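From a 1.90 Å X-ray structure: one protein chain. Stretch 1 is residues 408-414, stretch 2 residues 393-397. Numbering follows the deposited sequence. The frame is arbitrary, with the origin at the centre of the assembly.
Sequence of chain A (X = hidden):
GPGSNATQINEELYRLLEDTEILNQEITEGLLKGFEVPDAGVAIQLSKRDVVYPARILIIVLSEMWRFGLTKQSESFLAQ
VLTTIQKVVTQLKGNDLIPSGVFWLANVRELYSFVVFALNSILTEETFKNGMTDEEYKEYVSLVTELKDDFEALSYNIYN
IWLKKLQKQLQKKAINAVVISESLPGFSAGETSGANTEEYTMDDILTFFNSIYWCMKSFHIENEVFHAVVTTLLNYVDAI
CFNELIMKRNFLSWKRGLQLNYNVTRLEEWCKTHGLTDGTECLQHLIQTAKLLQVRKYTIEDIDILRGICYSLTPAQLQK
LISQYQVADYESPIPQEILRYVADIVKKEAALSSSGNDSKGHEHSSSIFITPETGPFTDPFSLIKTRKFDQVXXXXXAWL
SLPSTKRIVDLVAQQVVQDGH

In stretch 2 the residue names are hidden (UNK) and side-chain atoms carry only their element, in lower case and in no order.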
# COMPACT_ATOMS: atom_id res chain seq x y z
N ILE A 408 -18.57 2.19 29.00
CA ILE A 408 -17.20 2.41 29.46
C ILE A 408 -16.72 3.79 29.01
O ILE A 408 -16.23 4.60 29.80
CB ILE A 408 -16.23 1.33 28.93
CG1 ILE A 408 -16.51 -0.03 29.57
CG2 ILE A 408 -14.79 1.73 29.17
CD1 ILE A 408 -15.80 -1.21 28.87
N VAL A 409 -16.87 4.07 27.72
CA VAL A 409 -16.44 5.36 27.22
C VAL A 409 -17.17 6.50 27.90
O VAL A 409 -16.54 7.50 28.26
CB VAL A 409 -16.60 5.43 25.68
CG1 VAL A 409 -16.32 6.81 25.20
CG2 VAL A 409 -15.63 4.46 25.04
N ASP A 410 -18.48 6.36 28.13
CA ASP A 410 -19.22 7.41 28.82
C ASP A 410 -18.75 7.60 30.26
O ASP A 410 -18.73 8.72 30.78
CB ASP A 410 -20.73 7.12 28.82
CG ASP A 410 -21.35 7.13 27.41
OD1 ASP A 410 -20.68 7.56 26.44
OD2 ASP A 410 -22.52 6.70 27.28
N LEU A 411 -18.40 6.50 30.92
CA LEU A 411 -18.01 6.58 32.33
C LEU A 411 -16.62 7.20 32.41
O LEU A 411 -16.37 8.06 33.24
CB LEU A 411 -18.03 5.21 33.00
CG LEU A 411 -19.41 4.64 33.32
CD1 LEU A 411 -19.27 3.17 33.65
CD2 LEU A 411 -20.07 5.41 34.46
N VAL A 412 -15.72 6.77 31.54
CA VAL A 412 -14.40 7.40 31.47
C VAL A 412 -14.55 8.89 31.25
O VAL A 412 -13.94 9.71 31.96
CB VAL A 412 -13.55 6.81 30.35
CG1 VAL A 412 -12.36 7.70 30.09
CG2 VAL A 412 -13.12 5.39 30.71
N ALA A 413 -15.38 9.25 30.27
CA ALA A 413 -15.64 10.65 29.96
C ALA A 413 -16.16 11.44 31.17
O ALA A 413 -15.84 12.61 31.32
CB ALA A 413 -16.61 10.75 28.80
N GLN A 414 -16.94 10.80 32.04
CA GLN A 414 -17.47 11.49 33.23
C GLN A 414 -16.38 11.80 34.24
O GLN A 414 -16.47 12.79 34.96
CB GLN A 414 -18.56 10.66 33.91
CG GLN A 414 -19.84 10.55 33.12
CD GLN A 414 -20.90 9.73 33.84
OE1 GLN A 414 -20.93 9.68 35.07
NE2 GLN A 414 -21.78 9.10 33.07
N UNK A 393 -10.25 13.43 24.17
CA UNK A 393 -11.57 13.12 24.72
C UNK A 393 -12.13 11.76 24.27
O UNK A 393 -11.96 11.35 23.12
o UNK A 393 -15.65 14.16 23.39
c UNK A 393 -15.06 14.78 24.30
c UNK A 393 -12.57 14.22 24.34
c UNK A 393 -13.93 14.08 25.03
o UNK A 393 -15.37 15.95 24.64
N UNK A 394 -12.77 11.08 25.22
CA UNK A 394 -13.41 9.79 24.98
C UNK A 394 -14.58 9.94 24.01
O UNK A 394 -15.58 10.58 24.33
c UNK A 394 -13.90 9.20 26.31
N UNK A 395 -14.45 9.33 22.82
CA UNK A 395 -15.48 9.43 21.79
C UNK A 395 -15.79 8.11 21.11
O UNK A 395 -14.90 7.35 20.79
c UNK A 395 -17.18 10.71 19.36
c UNK A 395 -15.05 10.43 20.72
c UNK A 395 -15.83 10.35 19.42
c UNK A 395 -17.89 10.66 18.15
c UNK A 395 -17.25 10.26 17.00
c UNK A 395 -15.91 9.91 17.04
o UNK A 395 -17.93 10.19 15.79
c UNK A 395 -15.21 9.96 18.24
N UNK A 396 -17.08 7.86 20.87
CA UNK A 396 -17.52 6.67 20.15
C UNK A 396 -18.71 7.03 19.26
O UNK A 396 -19.70 7.54 19.76
c UNK A 396 -17.88 5.50 21.13
c UNK A 396 -18.84 4.52 20.48
c UNK A 396 -19.18 3.38 21.43
c UNK A 396 -18.53 6.00 22.43
N UNK A 397 -18.61 6.79 17.94
CA UNK A 397 -19.61 7.24 16.95
C UNK A 397 -21.05 6.79 17.20
O UNK A 397 -21.30 5.99 18.09
c UNK A 397 -19.10 6.63 15.64
c UNK A 397 -17.63 6.51 15.83
c UNK A 397 -17.45 6.15 17.28

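Residues 408-414 form part of a longer helix, held by the backbone hydrogen bonds from Val-412 N to Ile-408 O (2.8 Å) and from Ala-413 N to Val-409 O (2.9 Å). Stretch 2 runs past one side of this helix without regular secondary structure, and its residues can be identified from their atoms in turn.

Position 393 carries three side-chain carbons in an unbranched chain, the third bearing two oxygens, and the side chain touches nothing on the helix. A carboxylate at the end of two methylene groups identifies Glu-393. Its CA-to-CB bond points sideways relative to the helix, and its nearest approach is Glu-393 CG to Ala-413 CB, 5.7 Å. The residue is exposed and takes no part in the contact.

Position 394 has a single side-chain carbon, CB, directed toward the helix. The CB of position 394 lies 3.6 Å from Val-409 CG1, 4.0 Å from Ala-413 CB and 4.3 Å from Val-412 CG1, so one methyl group meets three helix residues. One carbon and nothing beyond it makes this Ala-394. The CA atoms of Ala-394 and Ala-413 are 5.5 Å apart, the nearest such pair across the two stretches.

At position 395 one carbon leads to a ring of six carbons that bears a single oxygen. The side chain touches nothing on the helix; the contact here is made by the backbone instead, with the N of position 395 3.9 Å from Val-409 CG1. The oxygen sits on the ring carbon farthest from the attachment point, which gives a phenol and therefore Tyr-395. Its CA-to-CB bond points away from the helix, and the nearest approach of the side chain is Tyr-395 CB to Val-409 CG1, 5.9 Å.

Position 396 shows four carbons, forked at the first, with one arm two carbons long and the other a lone methyl. The CA-to-CB bond turns back toward the helix, and the lone methyl packs on Val-409 CG1. There is no oxygen or nitrogen, and this beta-branched pattern is that of Ile-396. The methyl is CG2, and Ile-396 CG2 approaches Val-409 CG1 to 3.6 Å. The longer arm is extended, with both chi1 and chi2 in the t range.

Position 397 has three carbons that close a ring onto the backbone nitrogen, and they touch nothing on the helix. Such a ring defines Pro-397. It has a C-gamma exo pucker, and Pro-397 CD, its nearest side-chain atom, is 8.0 Å from Val-409 CG1, beyond the reach of the contact.

The contact is thus small and apolar, burying 217 Å² in total from both sides, and no hydrogen bond crosses it. The alternation of Ala-394, Tyr-395 and Ile-396 sends the first and third side chains toward the helix and the second away. Val-409, with chi1 in the t rotamer, is the centre of the arrangement: Val-409 CG1 is 3.6 Å from both Ala-394 CB and Ile-396 CG2. One turn further along the helix, Val-412 and Ala-413 extend the surface around Ala-394. Close packing of methyl groups, rather than polar pairing, joins the two stretches.

Stretch 2 393-397: EAYIP
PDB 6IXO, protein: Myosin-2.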